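Local coordinates for protein oxidoreductase (PDB 3HJ9) that binds flavin mononucleotide and is probably an oxidoreductase of the nitroreductase family, its substrate not established, at residues K14-R19 with R123-Y128; S66-A71 with L173-A178; V142-R147 with N200-P205. One frame throughout, in Å; residues are numbered along the deposited sequence. Where two conformers were deposited one is given.

How the interactions relate
All three contacts lie in one chain of a two-chain assembly, and none touches another. Interaction 1 joins two loops at the surface, interaction 2 is a buried helix pair, and interaction 3 sits at the end of two sheet strands. The centres of interactions 1 and 3 are 20 Å apart, and their nearest atoms about 8 Å. Interaction 2 lies across the centre of the chain from interaction 3, 25 Å between centres. Strand 137-144 of interaction 3 is followed by helix 156-177, which carries 173-178 of interaction 2. Each contact keeps its distance from flavin: the side chains of S124, C175 and A143 are each about 11 Å from a bound FMN.

Interaction 1: residues K14-R19 with R123-Y128; sequences KGLLPR and RSMTGY
The guanidinium of R19 meets R123 by its edge. R123 O and R123 CB both lie near its plane. R19 NH2 gives a hydrogen bond to R123 O at 3.0 Å, with an N-H...O angle of 158°. The donor stands 34° out of the carbonyl plane of R123. The R19 chain runs straight to CD and bends at chi3 (-65°), which places NE.

The two arginines are close: R19 NH2 is 4.4 Å from R123 NE. D121 forms salt bridges with both, OD2 to R19 NE and OD1 to R123 NE. R123 also binds A135 O through NH1.

M125, a selenomethionine, makes the other half of the contact, by van der Waals contact with L16 CB and the carbonyls of L16 and L17. In the conformer given here M125 CE lies 3.7 Å from L16 O. A second conformer was modelled, so the contacts of this side chain are less certain. M125 also touches L193 and H196 of helix 190-196, and P18 touches H196, so this helix meets both loops.

One direct bond therefore joins a charged side chain to a backbone carbonyl. The shared carboxylate of D121 probably offsets the repulsion of the two arginines at this partly exposed site.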
ATOM      1  N   LYS A  14     -19.830 -14.437 -15.677  1.00 30.44           N
ATOM      2  CA  LYS A  14     -19.870 -15.904 -15.782  1.00 32.27           C
ATOM      3  C   LYS A  14     -19.455 -16.410 -17.174  1.00 33.48           C
ATOM      4  O   LYS A  14     -19.750 -15.773 -18.194  1.00 33.42           O
ATOM      5  CB  LYS A  14     -21.279 -16.412 -15.439  1.00 31.69           C
ATOM      6  N   GLY A  15     -18.739 -17.536 -17.188  1.00 34.41           N
ATOM      7  CA  GLY A  15     -18.382 -18.241 -18.419  1.00 34.71           C
ATOM      8  C   GLY A  15     -17.198 -17.811 -19.260  1.00 34.89           C
ATOM      9  O   GLY A  15     -16.841 -18.548 -20.164  1.00 35.74           O
ATOM     10  N   LEU A  16     -16.594 -16.652 -18.994  1.00 34.78           N
ATOM     11  CA  LEU A  16     -15.434 -16.187 -19.792  1.00 35.06           C
ATOM     12  C   LEU A  16     -14.235 -17.146 -19.720  1.00 35.02           C
ATOM     13  O   LEU A  16     -13.911 -17.669 -18.654  1.00 36.48           O
ATOM     14  CB  LEU A  16     -14.971 -14.753 -19.422  1.00 35.14           C
ATOM     15  CG  LEU A  16     -15.297 -13.596 -20.382  1.00 35.39           C
ATOM     16  CD1 LEU A  16     -16.772 -13.483 -20.697  1.00 35.15           C
ATOM     17  CD2 LEU A  16     -14.719 -12.274 -19.821  1.00 35.03           C
ATOM     18  N   LEU A  17     -13.632 -17.418 -20.870  1.00 33.99           N
ATOM     19  CA  LEU A  17     -12.428 -18.227 -20.938  1.00 32.83           C
ATOM     20  C   LEU A  17     -11.275 -17.309 -21.286  1.00 31.43           C
ATOM     21  O   LEU A  17     -11.491 -16.159 -21.674  1.00 30.52           O
ATOM     22  CB  LEU A  17     -12.562 -19.341 -21.963  1.00 32.46           C
ATOM     23  CG  LEU A  17     -13.554 -20.433 -21.552  1.00 33.09           C
ATOM     24  CD1 LEU A  17     -13.745 -21.430 -22.698  1.00 32.29           C
ATOM     25  CD2 LEU A  17     -13.116 -21.145 -20.233  1.00 33.05           C
ATOM     26  N   PRO A  18     -10.036 -17.787 -21.092  1.00 30.44           N
ATOM     27  CA  PRO A  18      -8.926 -16.954 -21.530  1.00 29.26           C
ATOM     28  C   PRO A  18      -8.947 -16.809 -23.052  1.00 25.50           C
ATOM     29  O   PRO A  18      -9.249 -17.775 -23.751  1.00 25.13           O
ATOM     30  CB  PRO A  18      -7.709 -17.766 -21.085  1.00 30.32           C
ATOM     31  CG  PRO A  18      -8.222 -18.523 -19.888  1.00 30.56           C
ATOM     32  CD  PRO A  18      -9.546 -18.978 -20.373  1.00 30.40           C
ATOM     33  N   ARG A  19      -8.666 -15.603 -23.537  1.00 22.67           N
ATOM     34  CA  ARG A  19      -8.601 -15.355 -24.966  1.00 20.44           C
ATOM     35  C   ARG A  19      -7.239 -15.862 -25.490  1.00 18.60           C
ATOM     36  O   ARG A  19      -6.251 -15.963 -24.699  1.00 18.64           O
ATOM     37  CB  ARG A  19      -8.765 -13.876 -25.285  1.00 20.75           C
ATOM     38  CG  ARG A  19     -10.167 -13.344 -25.037  1.00 22.07           C
ATOM     39  CD  ARG A  19     -10.245 -11.873 -25.386  1.00 23.43           C
ATOM     40  NE  ARG A  19      -9.394 -11.100 -24.481  1.00 24.76           N
ATOM     41  CZ  ARG A  19      -9.682 -10.804 -23.218  1.00 27.03           C
ATOM     42  NH1 ARG A  19     -10.840 -11.175 -22.657  1.00 28.48           N
ATOM     43  NH2 ARG A  19      -8.805 -10.115 -22.489  1.00 28.33           N
ATOM     44  N   ARG A 123      -6.300 -10.746 -19.560  1.00 16.94           N
ATOM     45  CA  ARG A 123      -6.677  -9.412 -19.114  1.00 17.83           C
ATOM     46  C   ARG A 123      -8.180  -9.394 -18.804  1.00 19.12           C
ATOM     47  O   ARG A 123      -8.974 -10.031 -19.504  1.00 17.50           O
ATOM     48  CB  ARG A 123      -6.342  -8.373 -20.149  1.00 17.46           C
ATOM     49  CG  ARG A 123      -4.845  -8.187 -20.319  1.00 16.94           C
ATOM     50  CD  ARG A 123      -4.593  -7.194 -21.427  1.00 17.21           C
ATOM     51  NE  ARG A 123      -5.063  -7.728 -22.704  1.00 16.42           N
ATOM     52  CZ  ARG A 123      -5.349  -7.016 -23.791  1.00 15.76           C
ATOM     53  NH1 ARG A 123      -5.207  -5.692 -23.830  1.00 16.20           N
ATOM     54  NH2 ARG A 123      -5.765  -7.647 -24.882  1.00 16.94           N
ATOM     55  N   SER A 124      -8.524  -8.612 -17.784  1.00 21.45           N
ATOM     56  CA  SER A 124      -9.872  -8.480 -17.228  1.00 23.56           C
ATOM     57  C   SER A 124     -10.606  -9.828 -17.025  1.00 22.19           C
ATOM     58  O   SER A 124     -11.664 -10.092 -17.604  1.00 22.30           O
ATOM     59  CB  SER A 124     -10.714  -7.431 -17.955  1.00 26.22           C
ATOM     60  OG  SER A 124     -10.854  -7.764 -19.307  1.00 29.63           O
HETATM   61  N   MSE A 125      -9.970 -10.663 -16.200  1.00 21.68           N
HETATM   62  CA  MSE A 125     -10.482 -11.971 -15.790  0.50 21.48           C
HETATM   63  C   MSE A 125     -10.719 -11.947 -14.276  1.00 20.92           C
HETATM   64  O   MSE A 125     -10.586 -12.966 -13.608  1.00 22.21           O
HETATM   65  CB  MSE A 125      -9.490 -13.076 -16.190  0.50 21.84           C
HETATM   66  CG  MSE A 125      -9.270 -13.209 -17.672  0.50 22.18           C
HETATM   67 SE   MSE A 125     -10.882 -13.785 -18.580  0.38 23.05          SE
HETATM   68  CE  MSE A 125     -11.135 -15.410 -17.579  0.50 22.17           C
ATOM     69  N   THR A 126     -11.084 -10.784 -13.729  1.00 20.58           N
ATOM     70  CA  THR A 126     -11.352 -10.691 -12.277  1.00 20.11           C
ATOM     71  C   THR A 126     -12.617 -11.449 -11.872  1.00 18.12           C
ATOM     72  O   THR A 126     -12.780 -11.730 -10.719  1.00 19.58           O
ATOM     73  CB  THR A 126     -11.517  -9.246 -11.757  1.00 20.63           C
ATOM     74  OG1 THR A 126     -12.717  -8.694 -12.291  1.00 21.35           O
ATOM     75  CG2 THR A 126     -10.300  -8.373 -12.078  1.00 20.12           C
ATOM     76  N   GLY A 127     -13.504 -11.760 -12.812  1.00 16.59           N
ATOM     77  CA  GLY A 127     -14.733 -12.457 -12.524  1.00 16.24           C
ATOM     78  C   GLY A 127     -15.881 -11.583 -12.029  1.00 15.54           C
ATOM     79  O   GLY A 127     -16.922 -12.114 -11.664  1.00 13.83           O
ATOM     80  N   TYR A 128     -15.700 -10.257 -11.974  1.00 16.50           N
ATOM     81  CA  TYR A 128     -16.769  -9.336 -11.573  1.00 16.64           C
ATOM     82  C   TYR A 128     -16.856  -8.117 -12.476  1.00 16.34           C
ATOM     83  O   TYR A 128     -15.831  -7.636 -12.981  1.00 14.63           O
ATOM     84  CB  TYR A 128     -16.571  -8.882 -10.139  1.00 17.48           C
ATOM     85  CG  TYR A 128     -16.812  -9.989  -9.148  1.00 17.90           C
ATOM     86  CD1 TYR A 128     -15.743 -10.736  -8.636  1.00 19.22           C
ATOM     87  CD2 TYR A 128     -18.116 -10.328  -8.761  1.00 17.48           C
ATOM     88  CE1 TYR A 128     -15.963 -11.769  -7.711  1.00 19.88           C
ATOM     89  CE2 TYR A 128     -18.354 -11.379  -7.877  1.00 18.29           C
ATOM     90  CZ  TYR A 128     -17.274 -12.078  -7.348  1.00 19.25           C
ATOM     91  OH  TYR A 128     -17.486 -13.064  -6.460  1.00 20.43           O
TER

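Interaction 2: residues S66-A71 with L173-A178; sequences SELLWA and LYCASA
Y174 reaches across from its helix and lays one ring face against the backbone of E67 and L68. E67 C sits over the ring centre, 4.2 Å above the plane. L68 N is on the same face, offset toward the rim. CG of Y174 is anti to the backbone N (chi1 177°), which carries the start of the ring toward helix 62-73.

E67 and Y174 cross at about a right angle, with carboxylate and ring planes 81° apart. Y174 OH donates to E67 OE1 at 2.9 Å and uses the anti lone pair of that oxygen. The other oxygen, OE2, forms a salt bridge with K63. E67 CB also packs on the ring, 3.5 Å from Y174 CE1.

Nearer the base of the tyrosine, A71 CB meets Y174 CB at 3.8 Å. L68 CB lies 4.1 Å from Y174 CD2, and L68 CD1 reaches C175 SG at 4.1 Å. L68 and C175 both touch I211 of strand 203-212. Y174 O accepts two bonds, from A178 N and from S177 OG.

The second subunit packs on E67 through M43 and on A71 through L46. The arrangement is a near-antiparallel helix pair: the axes of 66-71 and 173-177 come within 10.0 Å, at 148° between their directions. It joins helix 62-73 to the long helix 156-177 beside the dimer interface, consistent with the dimeric alpha/beta fold of FMN-dependent nitroreductases.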
ATOM      1  N   SER A  66       9.040  -1.770 -17.818  1.00 21.02           N
ATOM      2  CA  SER A  66      10.174  -2.038 -16.936  1.00 20.97           C
ATOM      3  C   SER A  66      10.125  -1.248 -15.644  1.00 20.92           C
ATOM      4  O   SER A  66      10.226  -1.824 -14.560  1.00 20.22           O
ATOM      5  CB  SER A  66      11.483  -1.735 -17.665  1.00 20.60           C
ATOM      6  OG  SER A  66      12.597  -1.766 -16.792  1.00 21.18           O
ATOM      7  N   GLU A  67       9.983   0.069 -15.767  1.00 20.83           N
ATOM      8  CA  GLU A  67       9.938   0.952 -14.603  1.00 20.86           C
ATOM      9  C   GLU A  67       8.729   0.693 -13.676  1.00 19.02           C
ATOM     10  O   GLU A  67       8.874   0.721 -12.469  1.00 19.02           O
ATOM     11  CB  GLU A  67      10.056   2.421 -15.029  1.00 21.64           C
ATOM     12  CG  GLU A  67      11.422   2.751 -15.625  1.00 23.28           C
ATOM     13  CD  GLU A  67      11.564   4.182 -16.078  1.00 24.88           C
ATOM     14  OE1 GLU A  67      10.532   4.866 -16.266  1.00 27.23           O
ATOM     15  OE2 GLU A  67      12.720   4.628 -16.234  1.00 28.10           O
ATOM     16  N   LEU A  68       7.581   0.391 -14.260  1.00 18.82           N
ATOM     17  CA  LEU A  68       6.341   0.042 -13.536  1.00 18.31           C
ATOM     18  C   LEU A  68       6.549  -1.204 -12.677  1.00 19.33           C
ATOM     19  O   LEU A  68       6.230  -1.212 -11.450  1.00 19.33           O
ATOM     20  CB  LEU A  68       5.199  -0.249 -14.542  1.00 18.72           C
ATOM     21  CG  LEU A  68       3.879  -0.831 -14.024  1.00 19.62           C
ATOM     22  CD1 LEU A  68       3.183   0.171 -13.057  1.00 17.87           C
ATOM     23  CD2 LEU A  68       2.973  -1.256 -15.208  1.00 19.21           C
ATOM     24  N   LEU A  69       7.059  -2.254 -13.327  1.00 18.33           N
ATOM     25  CA  LEU A  69       7.338  -3.509 -12.646  1.00 18.30           C
ATOM     26  C   LEU A  69       8.380  -3.304 -11.538  1.00 16.74           C
ATOM     27  O   LEU A  69       8.176  -3.798 -10.466  1.00 16.94           O
ATOM     28  CB  LEU A  69       7.736  -4.634 -13.619  1.00 17.41           C
ATOM     29  CG  LEU A  69       6.571  -5.139 -14.483  1.00 18.19           C
ATOM     30  CD1 LEU A  69       7.099  -6.010 -15.582  1.00 18.25           C
ATOM     31  CD2 LEU A  69       5.530  -5.902 -13.662  1.00 18.11           C
ATOM     32  N   TRP A  70       9.455  -2.564 -11.822  1.00 17.03           N
ATOM     33  CA  TRP A  70      10.473  -2.254 -10.810  1.00 17.51           C
ATOM     34  C   TRP A  70       9.877  -1.434  -9.632  1.00 17.41           C
ATOM     35  O   TRP A  70      10.200  -1.708  -8.457  1.00 17.79           O
ATOM     36  CB  TRP A  70      11.663  -1.544 -11.434  1.00 17.37           C
ATOM     37  CG  TRP A  70      12.709  -1.267 -10.438  1.00 16.77           C
ATOM     38  CD1 TRP A  70      13.680  -2.112 -10.003  1.00 17.46           C
ATOM     39  CD2 TRP A  70      12.870  -0.056  -9.722  1.00 17.29           C
ATOM     40  NE1 TRP A  70      14.440  -1.502  -9.035  1.00 17.91           N
ATOM     41  CE2 TRP A  70      13.960  -0.233  -8.841  1.00 17.05           C
ATOM     42  CE3 TRP A  70      12.187   1.170  -9.733  1.00 17.78           C
ATOM     43  CZ2 TRP A  70      14.404   0.774  -7.986  1.00 17.81           C
ATOM     44  CZ3 TRP A  70      12.631   2.189  -8.880  1.00 18.21           C
ATOM     45  CH2 TRP A  70      13.738   1.983  -8.028  1.00 18.05           C
ATOM     46  N   ALA A  71       9.074  -0.414  -9.960  1.00 17.01           N
ATOM     47  CA  ALA A  71       8.389   0.405  -8.961  1.00 17.70           C
ATOM     48  C   ALA A  71       7.579  -0.523  -8.046  1.00 19.45           C
ATOM     49  O   ALA A  71       7.804  -0.525  -6.820  1.00 19.03           O
ATOM     50  CB  ALA A  71       7.489   1.492  -9.615  1.00 17.62           C
ATOM     51  N   LEU A 173       1.660   5.568  -8.053  1.00 15.32           N
ATOM     52  CA  LEU A 173       2.555   6.722  -8.025  1.00 15.62           C
ATOM     53  C   LEU A 173       3.425   6.774  -9.290  1.00 15.67           C
ATOM     54  O   LEU A 173       3.567   7.856  -9.902  1.00 16.58           O
ATOM     55  CB  LEU A 173       3.400   6.764  -6.723  1.00 15.41           C
ATOM     56  CG  LEU A 173       2.591   7.009  -5.429  1.00 15.65           C
ATOM     57  CD1 LEU A 173       3.429   6.788  -4.165  1.00 14.97           C
ATOM     58  CD2 LEU A 173       1.907   8.401  -5.414  1.00 14.08           C
ATOM     59  N   TYR A 174       3.940   5.613  -9.720  1.00 16.48           N
ATOM     60  CA  TYR A 174       4.679   5.546 -10.993  1.00 17.28           C
ATOM     61  C   TYR A 174       3.761   5.997 -12.151  1.00 16.77           C
ATOM     62  O   TYR A 174       4.156   6.848 -12.962  1.00 15.79           O
ATOM     63  CB  TYR A 174       5.329   4.170 -11.259  1.00 17.41           C
ATOM     64  CG  TYR A 174       5.980   4.194 -12.584  1.00 18.69           C
ATOM     65  CD1 TYR A 174       7.236   4.786 -12.757  1.00 19.78           C
ATOM     66  CD2 TYR A 174       5.289   3.757 -13.717  1.00 20.47           C
ATOM     67  CE1 TYR A 174       7.805   4.890 -14.040  1.00 20.11           C
ATOM     68  CE2 TYR A 174       5.850   3.863 -15.000  1.00 20.55           C
ATOM     69  CZ  TYR A 174       7.101   4.410 -15.150  1.00 20.46           C
ATOM     70  OH  TYR A 174       7.609   4.515 -16.424  1.00 21.43           O
ATOM     71  N   CYS A 175       2.535   5.487 -12.182  1.00 16.42           N
ATOM     72  CA  CYS A 175       1.592   5.854 -13.246  1.00 18.03           C
ATOM     73  C   CYS A 175       1.351   7.361 -13.306  1.00 18.41           C
ATOM     74  O   CYS A 175       1.376   7.956 -14.408  1.00 19.03           O
ATOM     75  CB  CYS A 175       0.290   5.065 -13.136  1.00 18.97           C
ATOM     76  SG  CYS A 175       0.578   3.341 -13.573  1.00 21.56           S
ATOM     77  N   ALA A 176       1.213   7.970 -12.127  1.00 17.68           N
ATOM     78  CA  ALA A 176       1.040   9.420 -11.992  1.00 18.27           C
ATOM     79  C   ALA A 176       2.278  10.153 -12.507  1.00 17.71           C
ATOM     80  O   ALA A 176       2.134  11.142 -13.217  1.00 17.11           O
ATOM     81  CB  ALA A 176       0.732   9.824 -10.534  1.00 16.98           C
ATOM     82  N   SER A 177       3.480   9.675 -12.153  1.00 19.50           N
ATOM     83  CA  SER A 177       4.730  10.296 -12.658  1.00 20.20           C
ATOM     84  C   SER A 177       4.871  10.221 -14.178  1.00 19.62           C
ATOM     85  O   SER A 177       5.414  11.120 -14.754  1.00 21.98           O
ATOM     86  CB  SER A 177       5.993   9.648 -12.073  1.00 20.76           C
ATOM     87  OG  SER A 177       6.260   8.368 -12.663  1.00 22.36           O
ATOM     88  N   ALA A 178       4.417   9.123 -14.788  1.00 19.65           N
ATOM     89  CA  ALA A 178       4.565   8.838 -16.238  1.00 19.55           C
ATOM     90  C   ALA A 178       3.349   9.146 -17.131  1.00 20.73           C
ATOM     91  O   ALA A 178       3.357   8.792 -18.327  1.00 22.57           O
ATOM     92  CB  ALA A 178       4.952   7.366 -16.419  1.00 18.55           C
TER

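Interaction 3: residues V142-R147 with N200-P205; sequences VANHGR and NEDEEP
V142-N144 and E203-P205 pair as antiparallel strands, with A143 and E204 as the hydrogen-bonded pair and V142-P205 and N144-E203 as the non-hydrogen-bonded pairs on either side. A143 N binds E204 O at 2.7 Å, and E204 N binds A143 O at 2.8 Å. Beyond the strand end, H145 N donates to D202 O at 2.8 Å. D202 belongs to the type I turn N200-E203.

The main side-chain bond runs from H145 NE2 to E204 OE1, 2.8 Å long with an N-H...O angle of 159°. The oxygen lies near the ring plane of H145, but the histidine approaches it from above the carboxylate plane, 42° out. Ring and carboxylate planes are 55° apart. The extended E204 chain carries the carboxylate out to H145 NE2. E204 CB and D202 O also lie at the edge of the H145 ring.

A143 and E204 point to one face of the strands; V142, N144, E203 and P205 point to the other. V142 CG1 packs against E203 CB at 3.7 Å. E203 OE1 turns back to accept from N200 N at 2.8 Å, so this side chain fastens the turn. V142 and E203 both touch Y97 of the neighbouring strand 94-100.

E204 OE2 forms a salt bridge with R190, so its two oxygens have different partners. This carboxylate links the 3-10 segment that follows strand 137-144 to R190, at the start of helix 190-196. Its charge may favour a protonated H145, though the salt bridge to R190 would temper this.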
ATOM      1  N   VAL A 142      -0.135 -11.850  -6.362  1.00 16.12           N
ATOM      2  CA  VAL A 142      -0.448 -13.190  -5.889  1.00 16.45           C
ATOM      3  C   VAL A 142       0.266 -13.473  -4.585  1.00 17.28           C
ATOM      4  O   VAL A 142       1.474 -13.334  -4.538  1.00 19.81           O
ATOM      5  CB  VAL A 142      -0.047 -14.225  -6.919  1.00 15.82           C
ATOM      6  CG1 VAL A 142      -0.267 -15.676  -6.383  1.00 16.26           C
ATOM      7  CG2 VAL A 142      -0.820 -13.986  -8.244  1.00 14.06           C
ATOM      8  N   ALA A 143      -0.472 -13.909  -3.557  1.00 18.85           N
ATOM      9  CA  ALA A 143       0.112 -14.269  -2.236  1.00 19.41           C
ATOM     10  C   ALA A 143       0.576 -15.700  -2.292  1.00 19.95           C
ATOM     11  O   ALA A 143      -0.166 -16.579  -2.750  1.00 19.14           O
ATOM     12  CB  ALA A 143      -0.879 -14.108  -1.072  1.00 19.36           C
ATOM     13  N   ASN A 144       1.787 -15.932  -1.801  1.00 19.01           N
ATOM     14  CA  ASN A 144       2.361 -17.243  -1.734  1.00 21.00           C
ATOM     15  C   ASN A 144       2.278 -17.752  -0.303  1.00 20.22           C
ATOM     16  O   ASN A 144       3.139 -17.455   0.532  1.00 19.68           O
ATOM     17  CB  ASN A 144       3.790 -17.245  -2.266  1.00 23.22           C
ATOM     18  CG  ASN A 144       4.243 -18.642  -2.617  1.00 25.87           C
ATOM     19  OD1 ASN A 144       4.088 -19.593  -1.829  1.00 25.12           O
ATOM     20  ND2 ASN A 144       4.724 -18.796  -3.849  1.00 29.35           N
ATOM     21  N   HIS A 145       1.248 -18.555  -0.041  1.00 20.06           N
ATOM     22  CA  HIS A 145       1.014 -19.118   1.293  1.00 19.68           C
ATOM     23  C   HIS A 145       2.124 -20.045   1.804  1.00 19.33           C
ATOM     24  O   HIS A 145       2.293 -20.196   3.023  1.00 17.15           O
ATOM     25  CB  HIS A 145      -0.395 -19.762   1.393  1.00 20.19           C
ATOM     26  CG  HIS A 145      -1.514 -18.756   1.386  1.00 21.44           C
ATOM     27  ND1 HIS A 145      -2.063 -18.243   2.543  1.00 21.38           N
ATOM     28  CD2 HIS A 145      -2.172 -18.150   0.363  1.00 21.93           C
ATOM     29  CE1 HIS A 145      -3.005 -17.366   2.239  1.00 21.52           C
ATOM     30  NE2 HIS A 145      -3.088 -17.285   0.920  1.00 22.22           N
ATOM     31  N   GLY A 146       2.889 -20.640   0.887  1.00 20.36           N
ATOM     32  CA  GLY A 146       4.053 -21.464   1.248  1.00 21.14           C
ATOM     33  C   GLY A 146       5.152 -20.712   1.996  1.00 21.80           C
ATOM     34  O   GLY A 146       5.841 -21.306   2.791  1.00 22.80           O
ATOM     35  N   ARG A 147       5.276 -19.402   1.762  1.00 24.01           N
ATOM     36  CA  ARG A 147       6.252 -18.535   2.439  1.00 25.91           C
ATOM     37  C   ARG A 147       5.686 -17.823   3.690  1.00 25.74           C
ATOM     38  O   ARG A 147       6.390 -16.995   4.297  1.00 26.89           O
ATOM     39  CB  ARG A 147       6.777 -17.485   1.464  1.00 28.59           C
ATOM     40  CG  ARG A 147       7.465 -18.064   0.219  1.00 31.65           C
ATOM     41  CD  ARG A 147       7.563 -17.032  -0.870  1.00 33.90           C
ATOM     42  NE  ARG A 147       7.621 -17.616  -2.220  1.00 36.65           N
ATOM     43  CZ  ARG A 147       7.398 -16.952  -3.375  1.00 37.96           C
ATOM     44  NH1 ARG A 147       7.106 -15.637  -3.412  1.00 36.64           N
ATOM     45  NH2 ARG A 147       7.469 -17.630  -4.534  1.00 39.36           N
ATOM     46  N   ASN A 200      -0.269 -22.542  -8.532  1.00 19.56           N
ATOM     47  CA  ASN A 200      -0.159 -23.699  -7.632  1.00 20.59           C
ATOM     48  C   ASN A 200      -1.196 -23.574  -6.538  1.00 19.17           C
ATOM     49  O   ASN A 200      -1.738 -22.478  -6.347  1.00 16.94           O
ATOM     50  CB  ASN A 200       1.219 -23.742  -6.972  1.00 22.76           C
ATOM     51  CG  ASN A 200       2.326 -23.926  -7.970  1.00 25.29           C
ATOM     52  OD1 ASN A 200       2.167 -24.625  -8.970  1.00 28.43           O
ATOM     53  ND2 ASN A 200       3.466 -23.311  -7.704  1.00 28.02           N
ATOM     54  N   GLU A 201      -1.443 -24.672  -5.813  1.00 19.05           N
ATOM     55  CA  GLU A 201      -2.425 -24.675  -4.705  1.00 21.47           C
ATOM     56  C   GLU A 201      -2.189 -23.627  -3.629  1.00 21.81           C
ATOM     57  O   GLU A 201      -3.152 -23.025  -3.158  1.00 21.15           O
ATOM     58  CB  GLU A 201      -2.544 -26.041  -4.023  1.00 22.90           C
ATOM     59  CG  GLU A 201      -3.295 -27.058  -4.864  1.00 25.62           C
ATOM     60  CD  GLU A 201      -3.544 -28.390  -4.132  1.00 27.35           C
ATOM     61  OE1 GLU A 201      -3.688 -28.405  -2.879  1.00 28.73           O
ATOM     62  OE2 GLU A 201      -3.625 -29.428  -4.828  1.00 29.29           O
ATOM     63  N   ASP A 202      -0.915 -23.401  -3.281  1.00 21.15           N
ATOM     64  CA  ASP A 202      -0.530 -22.417  -2.258  1.00 21.89           C
ATOM     65  C   ASP A 202      -0.449 -20.932  -2.737  1.00 20.49           C
ATOM     66  O   ASP A 202      -0.020 -20.081  -1.970  1.00 20.65           O
ATOM     67  CB  ASP A 202       0.767 -22.873  -1.530  1.00 23.17           C
ATOM     68  CG  ASP A 202       2.018 -22.847  -2.419  1.00 24.73           C
ATOM     69  OD1 ASP A 202       1.960 -22.355  -3.560  1.00 26.27           O
ATOM     70  OD2 ASP A 202       3.074 -23.348  -1.971  1.00 28.14           O
ATOM     71  N   GLU A 203      -0.892 -20.628  -3.964  1.00 19.09           N
ATOM     72  CA  GLU A 203      -0.838 -19.280  -4.545  1.00 19.47           C
ATOM     73  C   GLU A 203      -2.226 -18.691  -4.683  1.00 18.82           C
ATOM     74  O   GLU A 203      -3.062 -19.273  -5.339  1.00 20.18           O
ATOM     75  CB  GLU A 203      -0.148 -19.321  -5.910  1.00 20.38           C
ATOM     76  CG  GLU A 203       1.339 -19.569  -5.783  1.00 22.64           C
ATOM     77  CD  GLU A 203       2.059 -19.919  -7.082  1.00 24.69           C
ATOM     78  OE1 GLU A 203       1.419 -20.334  -8.094  1.00 26.38           O
ATOM     79  OE2 GLU A 203       3.313 -19.812  -7.074  1.00 27.08           O
ATOM     80  N   GLU A 204      -2.449 -17.513  -4.114  1.00 18.81           N
ATOM     81  CA  GLU A 204      -3.769 -16.879  -4.081  1.00 19.25           C
ATOM     82  C   GLU A 204      -3.721 -15.450  -4.631  1.00 19.28           C
ATOM     83  O   GLU A 204      -2.992 -14.630  -4.079  1.00 15.15           O
ATOM     84  CB  GLU A 204      -4.265 -16.831  -2.632  1.00 19.67           C
ATOM     85  CG  GLU A 204      -5.620 -16.127  -2.457  1.00 21.00           C
ATOM     86  CD  GLU A 204      -6.139 -16.153  -1.039  1.00 21.90           C
ATOM     87  OE1 GLU A 204      -5.318 -15.890  -0.129  1.00 22.89           O
ATOM     88  OE2 GLU A 204      -7.376 -16.370  -0.859  1.00 21.76           O
ATOM     89  N   PRO A 205      -4.485 -15.151  -5.712  1.00 18.01           N
ATOM     90  CA  PRO A 205      -4.587 -13.761  -6.170  1.00 18.43           C
ATOM     91  C   PRO A 205      -5.253 -12.907  -5.090  1.00 18.85           C
ATOM     92  O   PRO A 205      -6.275 -13.341  -4.554  1.00 18.90           O
ATOM     93  CB  PRO A 205      -5.506 -13.834  -7.412  1.00 18.14           C
ATOM     94  CG  PRO A 205      -5.686 -15.265  -7.730  1.00 18.94           C
ATOM     95  CD  PRO A 205      -5.253 -16.092  -6.561  1.00 18.99           C
TER